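Local atomic coordinates of mnemiopsin 1 (Mnemiopsis leidyi, PDB entry 5VP3), a protein that emits light as a calcium-regulated bioluminescent photoprotein of the EF-hand type, calcium binding being the probable trigger. Residues A[35-40]-A[100-105]; A[41-46]-A[57-62]; A[51-56]-A[88-93]; A[82-87]-A[122-127]. All blocks are in the same frame, centred on the assembly; numbering follows the deposited sequence.

Interaction 1: residues A[35-40]-A[100-105]; sequences RLYKRF and DWVEAN
F40 and W101 meet because each holds its CG anti to its own backbone N (chi1 -173° in F40), which sets each CG beside its own carbonyl carbon. The result is a T-shaped pair: the F40 edge is turned toward the face of the W101 five-membered ring, the planes inclined at 66° and the centroids 5.2 Å apart. The touching atom is F40 CD2, which stands over that face 3.6 Å from W101 CG. Further back, F40 CB makes a CH-pi contact 3.9 Å from the centroid of the five-membered ring. On the opposite face of the indole lies the N105 amide, with ND2 over the ring and donating to W101 O. That carbonyl also accepts from N105 N, so two donors grip it from opposite faces of its plane, while N105 OD1 is taken by K88 NZ; both ends of the amide are thus fixed. At the indole edge, W101 NE1 gives a weak hydrogen bond to L36 O at 3.0 Å, an oxygen that already serves F40 N in the helix. L36 and N105 run past each other in opposite directions, L36 CD2 lying 3.4 Å from N105 CG. Y37 OH touches V102 CG2 at 3.4 Å and hydrogen-bonds water 1 at 2.9 Å; the same water accepts from V102 N in the first turn of its helix. The two short helical segments cross at 110°, joining helix 101-117 to helix 30-43, the entering helix of an EF-hand whose loop holds a cadmium ion about 6 Å from the F40 side chain.

Interaction 2: residues A[41-46]-A[57-62]; sequences DTFDLD and MYWPDR. With CD (cadmium ion), chain B.
F43 and W59 meet obliquely, with ring planes at 59° and the F43 ring 5.1 Å from the indole five-membered ring, centroid to centroid. The closest atoms, F43 CD1 and W59 NE1, are 3.3 Å apart, the nitrogen lying at the edge of the phenyl ring, near its plane. At the six-membered end of the indole, L45 runs past W59 in the opposite direction and sets CD2 4.0 Å from W59 CZ2. The other methyl, L45 CD1, packs on Y58 CB. The Y58 ring brings CD2 over the centre of the indole face, 3.6 Å above its plane, so the indole is hemmed in by Y58, F43 and L45. Replacing W59 by an alanine would probably leave F43 CD1 and L45 CD2 without the indole they rest on and open a gap between helix 53-66 and the end of helix 30-43 with its following loop. On either side of L45 in sequence, D44 and D46 bind the cadmium ion, D44 OD1 at 2.2 Å and D46 OD1 at 2.3 Å. D46 CG sits between its backbone N and carbonyl carbon (chi1 55°), and its OD2 accepts from metal-bound water 2. D44 OD1 and D46 OD1 stand 2.7 Å apart, a like-charge closeness that the cation presumably offsets. D48, K50 and E55 complete the site. The contact joins the C-terminal turn of the entering helix 30-43 and the start of the loop to the exiting helix 53-66; F43 also touches I56, while helix 71-87 packs on M57 through R78, V81 and H82 and on P60 through M77.

Interaction 3: residues A[51-56]-A[88-93]; sequences MTMDEI and KGVDPV. With CD (cadmium ion), chain B.
M51 opens the contact by laying SD 3.8 Å from V90 CG2, the two side chains crossing at about a right angle. T52 follows at the N-cap of helix 53-66 and shares a capping box with E55: E55 N donates to T52 OG1 at 3.2 Å, and T52 N donates to E55 OE1 at 3.0 Å, on the anti side of the carboxylate. M53 comes next, its N-H accepted by water 3 at 2.9 Å; this water donates onward to D91 O and so bridges the two backbones. The M53 side chain bends at chi2 (-57°), which places SD back near V90. Its CG meets V90 CG1 at 4.0 Å and also touches P92, while CE approaches V90 O at 3.4 Å. V90 is therefore gripped by both methionines, one methyl for each. E55, two residues further on, binds the cadmium ion through both carboxylate oxygens, OE1 at 2.8 Å and OE2 at 2.4 Å. The chemistry is divided: flexible thioether chains and a valine supply the apolar grip, one water carries the polar link, and the capping box couples the helix start to the metal, since the same E55 OE1 serves T52 N and the cation.

Interaction 4: residues A[82-87]-A[122-127]; sequences HTFFFH and SLIALL
F84 and L127 make the central contact: CG anti to the backbone N in both (chi1 -171° in F84) carries the root of the ring and the leucine branch point toward each other. L127 CD2 sits over the middle of the F84 ring, 3.6 Å from its centroid and almost on the ring normal, a clear CH-pi arrangement. I124 comes instead to the ring edge, CG1 lying 3.7 Å from F84 CE1. H87 differs, its CG anti to the carbonyl carbon (chi1 -79°), and its imidazole presents a face to L123. There L123 CD1 makes a second CH-pi contact, 3.5 Å from the H87 ring centroid. At the margin, T83 CG2 lies 4.2 Å from L123 CD2 and equally far from L126 CD2. An alanine in place of F84 would probably leave L127 CD2 and I124 CG1 facing a gap and free L127 to turn. S122 caps the second helix through OG, which accepts from A125 N at 3.1 Å and also bonds E112. The two short helical segments run roughly antiparallel, at 148°; helix 101-117 brings F108 against F84, H87 and I124, helix 179-190 brings W190 against F85 and L127, and helix 53-66 covers F85 through M53 and I56.

Overall arrangement
From the N terminus, helix 30-43 starts two closures. Interaction 1 spans the longer one, returning to helix 101-117, and the whole of interactions 2 and 3 falls within it. Interaction 2 closes the short EF-hand loop; interaction 3 begins inside that loop and ends beyond it, so the two cross, and they share the cadmium ion and water 2. Interaction 4 starts after interaction 2 has closed, but crosses both 3 and 1 on its way to helix 123-135. Direct touches join them: M51 packs on F40 and W101, linking 3 with 1, and V90 N to F85 O links 3 with 4. This first, N-terminal metal-binding hand is thereby tied to helices 71-87, 101-117 and 123-135.

Interaction 1: residues A[35-40]-A[100-105]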
# COMPACT_ATOMS: atom_id res chain seq x y z
N ARG A 35 -2.53 14.30 0.03
CA ARG A 35 -2.89 12.92 -0.29
C ARG A 35 -2.78 12.02 0.93
O ARG A 35 -3.68 11.21 1.18
CB ARG A 35 -2.02 12.41 -1.44
CG ARG A 35 -1.85 10.90 -1.51
CD ARG A 35 -0.87 10.53 -2.63
NE ARG A 35 -0.16 9.27 -2.40
CZ ARG A 35 0.75 8.77 -3.23
NH1 ARG A 35 1.08 9.44 -4.34
NH2 ARG A 35 1.33 7.61 -2.96
N LEU A 36 -1.72 12.17 1.73
CA LEU A 36 -1.60 11.27 2.87
C LEU A 36 -2.76 11.46 3.84
O LEU A 36 -3.42 10.49 4.23
CB LEU A 36 -0.25 11.46 3.58
CG LEU A 36 0.93 10.83 2.83
CD1 LEU A 36 2.21 11.37 3.37
CD2 LEU A 36 0.94 9.29 2.89
N TYR A 37 -3.06 12.71 4.19
CA TYR A 37 -4.13 12.92 5.18
C TYR A 37 -5.49 12.48 4.64
O TYR A 37 -6.34 11.94 5.39
CB TYR A 37 -4.15 14.39 5.61
CG TYR A 37 -3.07 14.68 6.63
CD1 TYR A 37 -3.03 13.97 7.82
CD2 TYR A 37 -2.09 15.64 6.41
CE1 TYR A 37 -2.05 14.20 8.76
CE2 TYR A 37 -1.09 15.87 7.34
CZ TYR A 37 -1.08 15.14 8.53
OH TYR A 37 -0.10 15.33 9.50
N LYS A 38 -5.71 12.65 3.34
CA LYS A 38 -6.94 12.17 2.73
C LYS A 38 -7.02 10.65 2.78
O LYS A 38 -8.10 10.08 3.00
CB LYS A 38 -7.03 12.68 1.29
CG LYS A 38 -8.16 12.11 0.50
CD LYS A 38 -8.40 12.89 -0.78
CE LYS A 38 -9.71 12.42 -1.45
NZ LYS A 38 -10.05 13.23 -2.64
N ARG A 39 -5.90 9.97 2.58
CA ARG A 39 -5.89 8.51 2.72
C ARG A 39 -6.17 8.11 4.15
O ARG A 39 -6.97 7.20 4.41
CB ARG A 39 -4.57 7.92 2.28
CG ARG A 39 -4.48 7.64 0.83
CD ARG A 39 -4.59 6.15 0.53
NE ARG A 39 -4.56 6.04 -0.91
CZ ARG A 39 -3.46 6.19 -1.65
NH1 ARG A 39 -2.28 6.41 -1.08
NH2 ARG A 39 -3.54 6.11 -2.96
N PHE A 40 -5.55 8.80 5.12
CA PHE A 40 -5.83 8.47 6.51
C PHE A 40 -7.31 8.59 6.80
O PHE A 40 -7.94 7.66 7.31
CB PHE A 40 -5.04 9.36 7.46
CG PHE A 40 -5.16 8.96 8.90
CD1 PHE A 40 -6.27 9.32 9.64
CD2 PHE A 40 -4.17 8.22 9.51
CE1 PHE A 40 -6.40 8.95 10.95
CE2 PHE A 40 -4.29 7.83 10.82
CZ PHE A 40 -5.43 8.20 11.55
N ASP A 100 0.87 10.95 13.61
CA ASP A 100 2.05 10.19 13.26
C ASP A 100 2.00 9.60 11.85
O ASP A 100 2.92 8.88 11.44
CB ASP A 100 2.24 9.04 14.24
CG ASP A 100 2.70 9.51 15.62
OD1 ASP A 100 3.47 10.49 15.68
OD2 ASP A 100 2.29 8.89 16.62
N TRP A 101 0.94 9.87 11.10
CA TRP A 101 0.74 9.14 9.84
C TRP A 101 1.76 9.55 8.80
O TRP A 101 2.34 8.69 8.13
CB TRP A 101 -0.66 9.37 9.32
CG TRP A 101 -0.98 8.78 7.94
CD1 TRP A 101 -1.38 9.47 6.86
CD2 TRP A 101 -1.00 7.39 7.55
NE1 TRP A 101 -1.65 8.63 5.81
CE2 TRP A 101 -1.43 7.35 6.21
CE3 TRP A 101 -0.70 6.20 8.20
CZ2 TRP A 101 -1.56 6.15 5.51
CZ3 TRP A 101 -0.82 5.01 7.49
CH2 TRP A 101 -1.25 4.99 6.16
N VAL A 102 1.98 10.85 8.62
CA VAL A 102 2.94 11.31 7.61
C VAL A 102 4.31 10.73 7.91
O VAL A 102 5.00 10.21 7.02
CB VAL A 102 3.00 12.85 7.56
CG1 VAL A 102 4.06 13.32 6.57
CG2 VAL A 102 1.64 13.45 7.22
N GLU A 103 4.71 10.82 9.17
CA GLU A 103 6.01 10.33 9.57
C GLU A 103 6.11 8.82 9.36
O GLU A 103 7.14 8.32 8.88
CB GLU A 103 6.27 10.66 11.04
CG GLU A 103 7.65 10.21 11.48
CD GLU A 103 8.00 10.58 12.91
OE1 GLU A 103 7.16 11.19 13.62
OE2 GLU A 103 9.12 10.22 13.32
N ALA A 104 5.06 8.09 9.72
CA ALA A 104 5.05 6.64 9.51
C ALA A 104 5.27 6.31 8.04
O ALA A 104 6.04 5.41 7.70
CB ALA A 104 3.74 6.04 10.01
N ASN A 105 4.65 7.10 7.14
CA ASN A 105 4.82 6.87 5.71
C ASN A 105 6.23 7.16 5.26
O ASN A 105 6.76 6.43 4.42
CB ASN A 105 3.84 7.70 4.93
CG ASN A 105 2.55 6.97 4.71
OD1 ASN A 105 2.41 6.20 3.76
ND2 ASN A 105 1.60 7.19 5.59
O HOH W 1 0.77 12.79 10.51

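Interaction 2: residues A[41-46]-A[57-62]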
# COMPACT_ATOMS: atom_id res chain seq x y z
N ASP A 41 -7.89 9.72 6.44
CA ASP A 41 -9.26 9.98 6.81
C ASP A 41 -10.21 9.05 6.08
O ASP A 41 -11.25 8.67 6.61
CB ASP A 41 -9.57 11.45 6.53
CG ASP A 41 -8.83 12.39 7.48
OD1 ASP A 41 -8.33 11.91 8.52
OD2 ASP A 41 -8.72 13.60 7.18
N THR A 42 -9.87 8.64 4.87
CA THR A 42 -10.71 7.65 4.21
C THR A 42 -10.62 6.30 4.92
O THR A 42 -11.63 5.59 5.02
CB THR A 42 -10.30 7.49 2.76
OG1 THR A 42 -10.31 8.77 2.12
CG2 THR A 42 -11.26 6.55 2.08
N PHE A 43 -9.42 5.94 5.41
CA PHE A 43 -9.22 4.65 6.07
C PHE A 43 -9.83 4.66 7.47
O PHE A 43 -10.27 3.62 7.96
CB PHE A 43 -7.73 4.34 6.19
CG PHE A 43 -7.09 3.78 4.94
CD1 PHE A 43 -7.78 2.98 4.07
CD2 PHE A 43 -5.75 4.04 4.67
CE1 PHE A 43 -7.16 2.45 2.93
CE2 PHE A 43 -5.13 3.53 3.54
CZ PHE A 43 -5.83 2.72 2.68
N ASP A 44 -9.83 5.82 8.12
CA ASP A 44 -10.26 5.95 9.52
C ASP A 44 -11.79 5.91 9.54
O ASP A 44 -12.48 6.94 9.53
CB ASP A 44 -9.69 7.22 10.11
CG ASP A 44 -10.15 7.45 11.52
OD1 ASP A 44 -10.72 6.50 12.09
OD2 ASP A 44 -9.95 8.57 12.02
N LEU A 45 -12.34 4.69 9.52
CA LEU A 45 -13.75 4.55 9.17
C LEU A 45 -14.67 5.16 10.21
O LEU A 45 -15.78 5.59 9.88
CB LEU A 45 -14.10 3.06 8.97
CG LEU A 45 -13.21 2.24 8.04
CD1 LEU A 45 -13.45 0.76 8.31
CD2 LEU A 45 -13.44 2.57 6.57
N ASP A 46 -14.24 5.22 11.46
CA ASP A 46 -15.06 5.79 12.52
C ASP A 46 -14.70 7.24 12.85
O ASP A 46 -15.33 7.84 13.72
CB ASP A 46 -14.94 4.90 13.78
CG ASP A 46 -13.50 4.69 14.22
OD1 ASP A 46 -12.62 5.38 13.67
OD2 ASP A 46 -13.27 3.81 15.10
N MET A 57 -8.37 -3.54 6.96
CA MET A 57 -8.74 -4.79 6.32
C MET A 57 -10.13 -4.77 5.68
O MET A 57 -10.47 -5.70 4.94
CB MET A 57 -8.66 -5.92 7.34
CG MET A 57 -7.24 -6.13 7.84
SD MET A 57 -6.04 -6.42 6.51
CE MET A 57 -6.91 -7.69 5.61
N TYR A 58 -10.91 -3.72 5.91
CA TYR A 58 -12.19 -3.57 5.23
C TYR A 58 -12.01 -3.52 3.71
O TYR A 58 -12.87 -3.99 2.95
CB TYR A 58 -12.89 -2.32 5.78
CG TYR A 58 -14.08 -1.80 5.02
CD1 TYR A 58 -15.36 -2.22 5.32
CD2 TYR A 58 -13.93 -0.84 4.05
CE1 TYR A 58 -16.45 -1.72 4.65
CE2 TYR A 58 -15.03 -0.33 3.38
CZ TYR A 58 -16.28 -0.77 3.68
OH TYR A 58 -17.36 -0.28 3.01
N TRP A 59 -10.89 -3.02 3.25
CA TRP A 59 -10.76 -2.75 1.82
C TRP A 59 -10.40 -4.01 1.04
O TRP A 59 -11.07 -4.31 0.04
CB TRP A 59 -9.73 -1.63 1.63
CG TRP A 59 -10.25 -0.39 2.29
CD1 TRP A 59 -9.87 0.09 3.50
CD2 TRP A 59 -11.30 0.48 1.83
NE1 TRP A 59 -10.60 1.21 3.82
CE2 TRP A 59 -11.49 1.47 2.82
CE3 TRP A 59 -12.10 0.52 0.69
CZ2 TRP A 59 -12.41 2.50 2.69
CZ3 TRP A 59 -13.03 1.53 0.57
CH2 TRP A 59 -13.17 2.52 1.57
N PRO A 60 -9.38 -4.77 1.46
CA PRO A 60 -9.14 -6.06 0.79
C PRO A 60 -10.30 -6.99 0.94
O PRO A 60 -10.58 -7.77 0.03
CB PRO A 60 -7.90 -6.61 1.49
CG PRO A 60 -7.77 -5.81 2.78
CD PRO A 60 -8.33 -4.48 2.45
N ASP A 61 -11.02 -6.92 2.06
CA ASP A 61 -12.19 -7.78 2.19
C ASP A 61 -13.25 -7.38 1.17
O ASP A 61 -13.94 -8.25 0.64
CB ASP A 61 -12.73 -7.74 3.63
CG ASP A 61 -13.93 -8.65 3.81
OD1 ASP A 61 -13.75 -9.90 3.86
OD2 ASP A 61 -15.05 -8.10 3.88
N ARG A 62 -13.39 -6.08 0.87
CA ARG A 62 -14.32 -5.69 -0.21
C ARG A 62 -13.81 -6.16 -1.58
O ARG A 62 -14.59 -6.55 -2.45
CB ARG A 62 -14.53 -4.18 -0.20
CG ARG A 62 -15.58 -3.72 0.81
CD ARG A 62 -15.85 -2.23 0.70
NE ARG A 62 -16.36 -1.86 -0.63
CZ ARG A 62 -16.54 -0.60 -1.04
NH1 ARG A 62 -16.24 0.41 -0.23
NH2 ARG A 62 -17.01 -0.36 -2.25
CD CD B . -10.40 4.88 13.49
O HOH W 2 -10.09 3.31 15.37

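Interaction 3: residues A[51-56]-A[88-93]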
# COMPACT_ATOMS: atom_id res chain seq x y z
N MET A 51 -5.99 5.02 13.05
CA MET A 51 -6.11 3.95 12.08
C MET A 51 -5.83 2.62 12.77
O MET A 51 -4.82 2.48 13.47
CB MET A 51 -5.12 4.22 10.95
CG MET A 51 -5.27 3.35 9.76
SD MET A 51 -3.88 3.70 8.65
CE MET A 51 -4.48 5.26 8.03
N THR A 52 -6.73 1.65 12.60
CA THR A 52 -6.56 0.30 13.14
C THR A 52 -6.49 -0.73 12.00
O THR A 52 -6.97 -0.49 10.90
CB THR A 52 -7.71 -0.11 14.04
OG1 THR A 52 -8.89 -0.16 13.23
CG2 THR A 52 -7.92 0.90 15.20
N MET A 53 -5.94 -1.90 12.30
CA MET A 53 -5.93 -2.98 11.32
C MET A 53 -7.33 -3.36 10.89
O MET A 53 -7.56 -3.69 9.72
CB MET A 53 -5.24 -4.21 11.89
CG MET A 53 -3.76 -4.16 11.80
SD MET A 53 -3.10 -3.95 10.12
CE MET A 53 -1.40 -4.44 10.64
N ASP A 54 -8.27 -3.38 11.83
CA ASP A 54 -9.64 -3.73 11.45
C ASP A 54 -10.17 -2.79 10.38
O ASP A 54 -10.83 -3.22 9.44
CB ASP A 54 -10.54 -3.72 12.67
CG ASP A 54 -10.55 -5.04 13.35
OD1 ASP A 54 -11.23 -5.97 12.84
OD2 ASP A 54 -9.81 -5.17 14.34
N GLU A 55 -9.84 -1.52 10.49
CA GLU A 55 -10.31 -0.58 9.50
C GLU A 55 -9.59 -0.79 8.17
O GLU A 55 -10.22 -0.79 7.11
CB GLU A 55 -10.12 0.84 10.04
CG GLU A 55 -10.96 1.12 11.28
CD GLU A 55 -10.63 2.47 11.88
OE1 GLU A 55 -9.42 2.77 11.97
OE2 GLU A 55 -11.56 3.24 12.22
N ILE A 56 -8.27 -1.01 8.23
CA ILE A 56 -7.47 -1.27 7.03
C ILE A 56 -7.99 -2.47 6.25
O ILE A 56 -8.04 -2.46 5.01
CB ILE A 56 -5.99 -1.48 7.43
CG1 ILE A 56 -5.33 -0.19 7.94
CG2 ILE A 56 -5.20 -2.09 6.31
CD1 ILE A 56 -5.51 0.98 7.01
N LYS A 88 3.91 0.07 7.81
CA LYS A 88 3.49 1.46 7.73
C LYS A 88 3.14 2.05 9.08
O LYS A 88 2.69 3.18 9.12
CB LYS A 88 2.24 1.62 6.85
CG LYS A 88 2.45 1.50 5.32
CD LYS A 88 2.76 2.82 4.68
CE LYS A 88 2.12 2.92 3.30
NZ LYS A 88 2.89 3.84 2.44
N GLY A 89 3.30 1.30 10.17
CA GLY A 89 3.10 1.84 11.51
C GLY A 89 1.80 1.46 12.18
O GLY A 89 1.60 1.86 13.33
N VAL A 90 0.92 0.71 11.52
CA VAL A 90 -0.34 0.32 12.14
C VAL A 90 -0.08 -0.85 13.07
O VAL A 90 -0.07 -2.01 12.65
CB VAL A 90 -1.41 -0.03 11.09
CG1 VAL A 90 -2.76 -0.26 11.76
CG2 VAL A 90 -1.53 1.11 10.10
N ASP A 91 0.17 -0.54 14.32
CA ASP A 91 0.29 -1.58 15.34
C ASP A 91 -1.01 -2.38 15.43
O ASP A 91 -2.09 -1.79 15.48
CB ASP A 91 0.61 -0.95 16.68
CG ASP A 91 1.10 -1.96 17.66
OD1 ASP A 91 2.27 -2.36 17.50
OD2 ASP A 91 0.29 -2.39 18.52
N PRO A 92 -0.96 -3.71 15.47
CA PRO A 92 -2.23 -4.48 15.50
C PRO A 92 -2.98 -4.30 16.80
O PRO A 92 -4.17 -4.65 16.87
CB PRO A 92 -1.79 -5.94 15.30
CG PRO A 92 -0.34 -5.98 15.77
CD PRO A 92 0.24 -4.57 15.55
N VAL A 93 -2.32 -3.80 17.83
CA VAL A 93 -2.95 -3.52 19.12
C VAL A 93 -3.25 -2.03 19.30
O VAL A 93 -4.34 -1.65 19.73
CB VAL A 93 -2.05 -4.03 20.26
CG1 VAL A 93 -2.55 -3.49 21.59
CG2 VAL A 93 -2.02 -5.60 20.27
CD CD B . -10.40 4.88 13.49
O HOH W 3 -4.71 -2.10 14.91
O HOH W 2 -10.09 3.31 15.37

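Interaction 4: residues A[82-87]-A[122-127]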
# COMPACT_ATOMS: atom_id res chain seq x y z
N HIS A 82 -1.60 -7.17 5.89
CA HIS A 82 -1.22 -7.05 7.29
C HIS A 82 0.24 -6.63 7.42
O HIS A 82 0.59 -5.78 8.24
CB HIS A 82 -1.41 -8.37 8.02
CG HIS A 82 -2.75 -8.56 8.59
ND1 HIS A 82 -3.84 -8.91 7.83
CD2 HIS A 82 -3.18 -8.50 9.87
CE1 HIS A 82 -4.89 -9.05 8.61
NE2 HIS A 82 -4.52 -8.81 9.86
N THR A 83 1.11 -7.29 6.67
CA THR A 83 2.53 -6.98 6.77
C THR A 83 2.79 -5.56 6.32
O THR A 83 3.53 -4.81 6.98
CB THR A 83 3.33 -7.96 5.92
OG1 THR A 83 3.13 -9.30 6.37
CG2 THR A 83 4.82 -7.62 5.97
N PHE A 84 2.19 -5.18 5.20
CA PHE A 84 2.38 -3.85 4.65
C PHE A 84 1.98 -2.79 5.67
O PHE A 84 2.75 -1.87 5.95
CB PHE A 84 1.58 -3.69 3.36
CG PHE A 84 1.88 -2.42 2.60
CD1 PHE A 84 3.05 -2.28 1.89
CD2 PHE A 84 0.97 -1.38 2.57
CE1 PHE A 84 3.31 -1.14 1.18
CE2 PHE A 84 1.21 -0.23 1.86
CZ PHE A 84 2.38 -0.09 1.16
N PHE A 85 0.79 -2.91 6.26
CA PHE A 85 0.36 -1.82 7.12
C PHE A 85 1.04 -1.86 8.48
O PHE A 85 1.32 -0.81 9.06
CB PHE A 85 -1.18 -1.77 7.19
CG PHE A 85 -1.77 -1.10 5.99
CD1 PHE A 85 -1.87 0.27 5.95
CD2 PHE A 85 -2.11 -1.83 4.87
CE1 PHE A 85 -2.37 0.92 4.84
CE2 PHE A 85 -2.62 -1.20 3.74
CZ PHE A 85 -2.73 0.19 3.73
N PHE A 86 1.41 -3.03 8.96
CA PHE A 86 2.28 -3.10 10.13
C PHE A 86 3.57 -2.33 9.90
O PHE A 86 4.05 -1.59 10.77
CB PHE A 86 2.59 -4.57 10.45
CG PHE A 86 3.36 -4.78 11.72
CD1 PHE A 86 3.00 -4.13 12.89
CD2 PHE A 86 4.41 -5.70 11.75
CE1 PHE A 86 3.70 -4.37 14.07
CE2 PHE A 86 5.11 -5.94 12.91
CZ PHE A 86 4.76 -5.27 14.07
N HIS A 87 4.17 -2.50 8.73
CA HIS A 87 5.41 -1.77 8.47
C HIS A 87 5.16 -0.30 8.16
O HIS A 87 6.10 0.51 8.25
CB HIS A 87 6.16 -2.47 7.34
CG HIS A 87 6.91 -3.67 7.80
ND1 HIS A 87 8.29 -3.73 7.82
CD2 HIS A 87 6.48 -4.86 8.28
CE1 HIS A 87 8.67 -4.90 8.29
NE2 HIS A 87 7.59 -5.61 8.56
N SER A 122 11.05 -6.21 -1.47
CA SER A 122 10.22 -5.01 -1.29
C SER A 122 8.86 -5.39 -0.72
O SER A 122 8.23 -6.35 -1.17
CB SER A 122 10.01 -4.29 -2.61
OG SER A 122 8.88 -3.40 -2.56
N LEU A 123 8.39 -4.63 0.25
CA LEU A 123 7.08 -4.99 0.78
C LEU A 123 5.98 -4.44 -0.10
O LEU A 123 4.87 -4.99 -0.10
CB LEU A 123 6.90 -4.50 2.22
CG LEU A 123 7.92 -5.07 3.20
CD1 LEU A 123 7.70 -4.53 4.61
CD2 LEU A 123 7.84 -6.58 3.22
N ILE A 124 6.29 -3.42 -0.90
CA ILE A 124 5.32 -2.95 -1.89
C ILE A 124 5.11 -4.01 -2.95
O ILE A 124 3.99 -4.21 -3.41
CB ILE A 124 5.76 -1.64 -2.54
CG1 ILE A 124 5.82 -0.52 -1.52
CG2 ILE A 124 4.77 -1.28 -3.67
CD1 ILE A 124 6.36 0.80 -2.09
N ALA A 125 6.19 -4.67 -3.37
CA ALA A 125 6.07 -5.73 -4.37
C ALA A 125 5.31 -6.92 -3.82
O ALA A 125 4.52 -7.54 -4.52
CB ALA A 125 7.45 -6.17 -4.86
N LEU A 126 5.56 -7.25 -2.55
CA LEU A 126 4.77 -8.29 -1.89
C LEU A 126 3.27 -7.96 -1.94
O LEU A 126 2.44 -8.83 -2.23
CB LEU A 126 5.25 -8.45 -0.43
CG LEU A 126 4.35 -9.22 0.55
CD1 LEU A 126 4.39 -10.71 0.27
CD2 LEU A 126 4.75 -9.01 1.96
N LEU A 127 2.91 -6.73 -1.61
CA LEU A 127 1.49 -6.35 -1.63
C LEU A 127 0.93 -6.42 -3.05
O LEU A 127 -0.17 -6.92 -3.28
CB LEU A 127 1.35 -4.94 -1.07
CG LEU A 127 -0.02 -4.29 -0.95
CD1 LEU A 127 -0.78 -4.97 0.10
CD2 LEU A 127 0.09 -2.83 -0.61